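Long-range contact in D,D-dipeptidase/D,D-carboxypeptidase (PDB 4MUQ), which is a zinc-dependent D,D-dipeptidase of vancomycin resistance that cleaves D-Ala-D-Ala and probably also acts as a D,D-carboxypeptidase: residues 15-27 with 101-113. Sequence-based numbering, arbitrary orientation. Where two conformers were deposited one is given.
Sequences CGNLLLVNKNYPL and ALPNHSEHQTGLA. With ZN (zinc ion), chain B; PE3 (3,6,9,12,15,18,21,24,27,30,33,36,39-tridecaoxahentetracontane-1,41-diol), chain H; LY0 ((2R)-3-[(R)-[(1R)-1-aminoethyl](hydroxy)phosphoryl]-2-methylpropanoic acid), chain C; 2D8 ((2R)-3-[(R)-[(1S)-1-aminoethyl](hydroxy)phosphoryl]-2-methylpropanoic acid), chain D.
His105 lays its imidazole against Pro26, whose CB sits over one ring face, 3.9 Å from the ring centroid, in a CH-pi contact. Leu102 CD1 lies over the opposite face, toward the rim. At the ring edge, His105 ND1 donates to Asn22 O at 2.7 Å, nearly straight (164°) and in the ring plane. Tyr25 N reaches the same oxygen from the other face of the carbonyl, so two donors grip it. Leu27 N donates to Asn104 O at 2.8 Å and ties the backbones beside the histidine. Gln109 fastens the type II beta turn from Leu102 to His105: its OE1 takes Asn104 N on a lone pair, and its NE2 donates to Asn104 OD1.

Next to these bonds, Leu27 and Val21 make the apolar part. With CG anti to the backbone N (chi1 -171°), Leu27 carries CD2 onto Gln109 CB at 3.6 Å and CD1 onto Thr110 CG2. Val21 CG1 packs on the His105 carbonyl carbon at 3.5 Å. A water accepts from Val21 N and donates to Glu107 OE2, which also pairs with Arg151 and Arg170.

Segment 15-27 thus packs on the loop that supplies Ala101, Ser106 and zinc-bound His108 to the phosphinate pocket. Glu107 is a second-shell residue: its OE1 is hydrogen-bonded to His168 NE2, which probably helps orient that zinc ligand, and the water ties Val21 N to the same carboxylate.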
loop_
_atom_site.group_PDB
_atom_site.type_symbol
_atom_site.label_atom_id
_atom_site.label_comp_id
_atom_site.label_asym_id
_atom_site.label_seq_id
_atom_site.Cartn_x
_atom_site.Cartn_y
_atom_site.Cartn_z
ATOM N N CYS A 15 -10.427 6.260 -3.835
ATOM C CA CYS A 15 -9.868 5.214 -4.695
ATOM C C CYS A 15 -8.394 5.465 -5.013
ATOM O O CYS A 15 -7.972 6.613 -5.091
ATOM C CB CYS A 15 -10.639 5.147 -6.017
ATOM S SG CYS A 15 -12.419 4.864 -5.857
ATOM N N GLY A 16 -7.614 4.400 -5.207
ATOM C CA GLY A 16 -6.250 4.545 -5.707
ATOM C C GLY A 16 -5.152 3.860 -4.902
ATOM O O GLY A 16 -5.390 3.368 -3.787
ATOM N N ASN A 17 -3.943 3.859 -5.461
ATOM C CA ASN A 17 -2.801 3.182 -4.834
ATOM C C ASN A 17 -2.325 3.819 -3.539
ATOM O O ASN A 17 -1.628 3.176 -2.748
ATOM C CB ASN A 17 -1.582 3.144 -5.762
ATOM C CG ASN A 17 -1.752 2.216 -6.942
ATOM O OD1 ASN A 17 -2.610 1.337 -6.946
ATOM N ND2 ASN A 17 -0.894 2.390 -7.945
ATOM N N LEU A 18 -2.656 5.094 -3.340
ATOM C CA LEU A 18 -2.115 5.843 -2.206
ATOM C C LEU A 18 -3.112 6.117 -1.085
ATOM O O LEU A 18 -2.884 6.994 -0.248
ATOM C CB LEU A 18 -1.468 7.145 -2.684
ATOM C CG LEU A 18 -0.136 6.950 -3.409
ATOM C CD1 LEU A 18 0.239 8.174 -4.223
ATOM C CD2 LEU A 18 0.944 6.665 -2.370
ATOM N N LEU A 19 -4.201 5.354 -1.029
ATOM C CA LEU A 19 -5.150 5.530 0.058
ATOM C C LEU A 19 -4.485 5.342 1.406
ATOM O O LEU A 19 -3.836 4.316 1.654
ATOM C CB LEU A 19 -6.286 4.506 -0.036
ATOM C CG LEU A 19 -7.133 4.577 -1.299
ATOM C CD1 LEU A 19 -8.145 3.447 -1.286
ATOM C CD2 LEU A 19 -7.830 5.942 -1.436
ATOM N N LEU A 20 -4.689 6.294 2.307
ATOM C CA LEU A 20 -4.311 6.086 3.695
ATOM C C LEU A 20 -5.501 5.507 4.454
ATOM O O LEU A 20 -6.504 6.197 4.669
ATOM C CB LEU A 20 -3.870 7.402 4.332
ATOM C CG LEU A 20 -3.493 7.300 5.814
ATOM C CD1 LEU A 20 -2.351 6.307 6.029
ATOM C CD2 LEU A 20 -3.100 8.650 6.349
ATOM N N VAL A 21 -5.404 4.233 4.834
ATOM C CA VAL A 21 -6.484 3.530 5.521
ATOM C C VAL A 21 -5.980 3.162 6.906
ATOM O O VAL A 21 -4.992 2.433 7.040
ATOM C CB VAL A 21 -6.881 2.241 4.781
ATOM C CG1 VAL A 21 -8.007 1.514 5.519
ATOM C CG2 VAL A 21 -7.311 2.568 3.355
ATOM N N ASN A 22 -6.595 3.727 7.933
ATOM C CA ASN A 22 -6.165 3.474 9.308
ATOM C C ASN A 22 -7.334 3.755 10.249
ATOM O O ASN A 22 -8.473 3.931 9.788
ATOM C CB ASN A 22 -4.871 4.243 9.649
ATOM C CG ASN A 22 -5.058 5.751 9.699
ATOM O OD1 ASN A 22 -6.179 6.255 9.792
ATOM N ND2 ASN A 22 -3.954 6.475 9.663
ATOM N N LYS A 23 -7.085 3.800 11.554
ATOM C CA LYS A 23 -8.170 4.006 12.509
ATOM C C LYS A 23 -8.907 5.317 12.242
ATOM O O LYS A 23 -10.126 5.390 12.386
ATOM C CB LYS A 23 -7.655 3.983 13.950
ATOM C CG LYS A 23 -8.755 4.120 14.991
ATOM C CD LYS A 23 -8.183 4.202 16.399
ATOM C CE LYS A 23 -9.292 4.331 17.433
ATOM N NZ LYS A 23 -8.750 4.652 18.785
ATOM N N ASN A 24 -8.167 6.338 11.831
ATOM C CA ASN A 24 -8.739 7.655 11.556
ATOM C C ASN A 24 -9.516 7.713 10.250
ATOM O O ASN A 24 -10.481 8.467 10.135
ATOM C CB ASN A 24 -7.639 8.715 11.518
ATOM C CG ASN A 24 -6.962 8.904 12.852
ATOM O OD1 ASN A 24 -5.753 9.163 12.916
ATOM N ND2 ASN A 24 -7.723 8.788 13.920
ATOM N N TYR A 25 -9.084 6.929 9.266
ATOM C CA TYR A 25 -9.565 7.089 7.901
ATOM C C TYR A 25 -10.022 5.752 7.339
ATOM O O TYR A 25 -9.207 4.968 6.852
ATOM C CB TYR A 25 -8.460 7.679 7.020
ATOM C CG TYR A 25 -7.846 8.946 7.579
ATOM C CD1 TYR A 25 -8.600 10.101 7.732
ATOM C CD2 TYR A 25 -6.511 8.980 7.956
ATOM C CE1 TYR A 25 -8.039 11.261 8.250
ATOM C CE2 TYR A 25 -5.942 10.134 8.474
ATOM C CZ TYR A 25 -6.714 11.257 8.630
ATOM O OH TYR A 25 -6.158 12.420 9.127
ATOM N N PRO A 26 -11.333 5.505 7.376
ATOM C CA PRO A 26 -11.830 4.192 6.947
ATOM C C PRO A 26 -11.845 4.026 5.428
ATOM O O PRO A 26 -11.750 4.995 4.669
ATOM C CB PRO A 26 -13.261 4.181 7.484
ATOM C CG PRO A 26 -13.678 5.624 7.418
ATOM C CD PRO A 26 -12.425 6.380 7.843
ATOM N N LEU A 27 -11.943 2.779 4.989
ATOM C CA LEU A 27 -12.239 2.475 3.593
ATOM C C LEU A 27 -13.673 2.905 3.326
ATOM O O LEU A 27 -14.578 2.584 4.106
ATOM C CB LEU A 27 -12.069 0.970 3.352
ATOM C CG LEU A 27 -12.109 0.427 1.920
ATOM C CD1 LEU A 27 -10.934 0.934 1.096
ATOM C CD2 LEU A 27 -12.095 -1.087 1.952
ATOM N N ALA A 101 -6.554 -4.618 12.509
ATOM C CA ALA A 101 -7.297 -3.417 12.176
ATOM C C ALA A 101 -8.805 -3.603 12.379
ATOM O O ALA A 101 -9.337 -4.696 12.198
ATOM C CB ALA A 101 -7.018 -2.998 10.738
ATOM N N LEU A 102 -9.477 -2.541 12.777
ATOM C CA LEU A 102 -10.938 -2.554 12.804
ATOM C C LEU A 102 -11.491 -2.900 11.417
ATOM O O LEU A 102 -10.917 -2.517 10.391
ATOM C CB LEU A 102 -11.464 -1.186 13.218
ATOM C CG LEU A 102 -11.249 -0.733 14.662
ATOM C CD1 LEU A 102 -11.560 0.761 14.795
ATOM C CD2 LEU A 102 -12.123 -1.547 15.587
ATOM N N PRO A 103 -12.619 -3.616 11.372
ATOM C CA PRO A 103 -13.288 -3.813 10.093
ATOM C C PRO A 103 -13.539 -2.464 9.413
ATOM O O PRO A 103 -13.962 -1.498 10.064
ATOM C CB PRO A 103 -14.604 -4.478 10.503
ATOM C CG PRO A 103 -14.239 -5.236 11.727
ATOM C CD PRO A 103 -13.283 -4.343 12.467
ATOM N N ASN A 104 -13.286 -2.424 8.104
ATOM C CA ASN A 104 -13.337 -1.211 7.290
ATOM C C ASN A 104 -12.196 -0.238 7.546
ATOM O O ASN A 104 -12.210 0.864 7.031
ATOM C CB ASN A 104 -14.705 -0.525 7.323
ATOM C CG ASN A 104 -15.703 -1.207 6.419
ATOM O OD1 ASN A 104 -15.322 -1.946 5.499
ATOM N ND2 ASN A 104 -16.969 -0.977 6.677
ATOM N N HIS A 105 -11.201 -0.667 8.314
ATOM C CA HIS A 105 -9.994 0.144 8.515
ATOM C C HIS A 105 -8.750 -0.667 8.203
ATOM O O HIS A 105 -7.637 -0.279 8.590
ATOM C CB HIS A 105 -9.916 0.661 9.959
ATOM C CG HIS A 105 -11.058 1.549 10.340
ATOM N ND1 HIS A 105 -10.941 2.919 10.426
ATOM C CD2 HIS A 105 -12.352 1.265 10.628
ATOM C CE1 HIS A 105 -12.104 3.438 10.777
ATOM N NE2 HIS A 105 -12.979 2.453 10.903
ATOM N N SER A 106 -8.916 -1.809 7.533
ATOM C CA SER A 106 -7.787 -2.678 7.174
ATOM C C SER A 106 -7.354 -2.485 5.728
ATOM O O SER A 106 -8.183 -2.494 4.814
ATOM C CB SER A 106 -8.178 -4.143 7.340
ATOM O OG SER A 106 -7.157 -5.003 6.835
ATOM N N GLU A 107 -6.050 -2.312 5.516
ATOM C CA GLU A 107 -5.490 -2.302 4.169
ATOM C C GLU A 107 -5.743 -3.573 3.427
ATOM O O GLU A 107 -5.695 -3.588 2.199
ATOM C CB GLU A 107 -3.974 -2.151 4.203
ATOM C CG GLU A 107 -3.489 -0.883 4.800
ATOM C CD GLU A 107 -2.013 -0.683 4.545
ATOM O OE1 GLU A 107 -1.219 -1.666 4.629
ATOM O OE2 GLU A 107 -1.674 0.468 4.272
ATOM N N HIS A 108 -5.987 -4.670 4.143
ATOM C CA HIS A 108 -6.235 -5.916 3.430
ATOM C C HIS A 108 -7.517 -5.856 2.598
ATOM O O HIS A 108 -7.660 -6.577 1.613
ATOM C CB HIS A 108 -6.250 -7.125 4.373
ATOM C CG HIS A 108 -4.886 -7.540 4.810
ATOM N ND1 HIS A 108 -4.115 -8.437 4.100
ATOM C CD2 HIS A 108 -4.145 -7.162 5.875
ATOM C CE1 HIS A 108 -2.959 -8.600 4.717
ATOM N NE2 HIS A 108 -2.951 -7.841 5.802
ATOM N N GLN A 109 -8.440 -4.980 2.990
ATOM C CA GLN A 109 -9.691 -4.822 2.254
ATOM C C GLN A 109 -9.520 -4.039 0.952
ATOM O O GLN A 109 -10.473 -3.865 0.218
ATOM C CB GLN A 109 -10.769 -4.170 3.135
ATOM C CG GLN A 109 -11.183 -5.037 4.334
ATOM C CD GLN A 109 -12.127 -4.316 5.259
ATOM O OE1 GLN A 109 -11.756 -3.980 6.389
ATOM N NE2 GLN A 109 -13.342 -4.047 4.789
ATOM N N THR A 110 -8.297 -3.591 0.652
ATOM C CA THR A 110 -8.052 -2.837 -0.591
ATOM C C THR A 110 -7.450 -3.683 -1.715
ATOM O O THR A 110 -7.409 -3.253 -2.864
ATOM C CB THR A 110 -7.065 -1.658 -0.398
ATOM O OG1 THR A 110 -5.765 -2.167 -0.081
ATOM C CG2 THR A 110 -7.535 -0.675 0.686
ATOM N N GLY A 111 -6.929 -4.860 -1.382
ATOM C CA GLY A 111 -6.178 -5.635 -2.363
ATOM C C GLY A 111 -4.744 -5.178 -2.565
ATOM O O GLY A 111 -4.058 -5.704 -3.446
ATOM N N LEU A 112 -4.294 -4.210 -1.765
ATOM C CA LEU A 112 -2.942 -3.647 -1.872
ATOM C C LEU A 112 -1.987 -4.165 -0.811
ATOM O O LEU A 112 -0.806 -3.841 -0.843
ATOM C CB LEU A 112 -3.010 -2.121 -1.770
ATOM C CG LEU A 112 -3.875 -1.402 -2.814
ATOM C CD1 LEU A 112 -3.960 0.084 -2.485
ATOM C CD2 LEU A 112 -3.353 -1.594 -4.243
ATOM N N ALA A 113 -2.488 -4.960 0.136
ATOM C CA ALA A 113 -1.652 -5.408 1.249
ATOM C C ALA A 113 -1.507 -6.906 1.266
ATOM O O ALA A 113 -2.433 -7.640 0.953
ATOM C CB ALA A 113 -2.226 -4.924 2.573
HETATM ZN ZN ZN B . -1.514 -7.833 7.225
HETATM O O43 PE3 H . -4.520 9.995 16.136
HETATM C C42 PE3 H . -3.867 8.921 15.455
HETATM C C41 PE3 H . -3.639 7.703 16.369
HETATM O O40 PE3 H . -2.999 6.695 15.551
HETATM C C39 PE3 H . -3.957 6.526 14.507
HETATM C C38 PE3 H . -3.711 5.599 13.367
HETATM O O37 PE3 H . -4.917 5.806 12.624
HETATM P P LY0 C . -2.504 -7.990 9.905
HETATM C C1 LY0 C . -4.163 -9.539 11.231
HETATM N N1 LY0 C . -2.013 -9.363 12.135
HETATM C C2 LY0 C . -2.684 -9.499 10.904
HETATM C C4 LY0 C . -3.038 -6.536 10.853
HETATM C C5 LY0 C . -3.460 -5.372 10.009
HETATM C C6 LY0 C . -4.885 -5.576 9.519
HETATM C C7 LY0 C . -3.316 -4.106 10.835
HETATM O O31 LY0 C . -3.420 -8.106 8.665
HETATM O O32 LY0 C . -1.042 -7.891 9.362
HETATM O O61 LY0 C . -5.164 -5.109 8.427
HETATM O O62 LY0 C . -5.686 -6.154 10.234
HETATM C C4 2D8 D . -3.034 -6.527 10.850
HETATM C C5 2D8 D . -3.460 -5.368 10.007
HETATM C C6 2D8 D . -4.886 -5.576 9.518
HETATM C C7 2D8 D . -3.317 -4.104 10.835
HETATM N N1 2D8 D . -2.094 -10.557 10.360
HETATM P P 2D8 D . -2.501 -7.983 9.908
HETATM C C1 2D8 D . -4.136 -9.557 11.242
HETATM C C2 2D8 D . -2.645 -9.429 10.995
HETATM O O31 2D8 D . -3.429 -8.118 8.678
HETATM O O32 2D8 D . -1.040 -7.893 9.361
HETATM O O61 2D8 D . -5.165 -5.109 8.427
HETATM O O62 2D8 D . -5.686 -6.154 10.234
HETATM O O HOH W 1 -3.080 2.597 5.135
#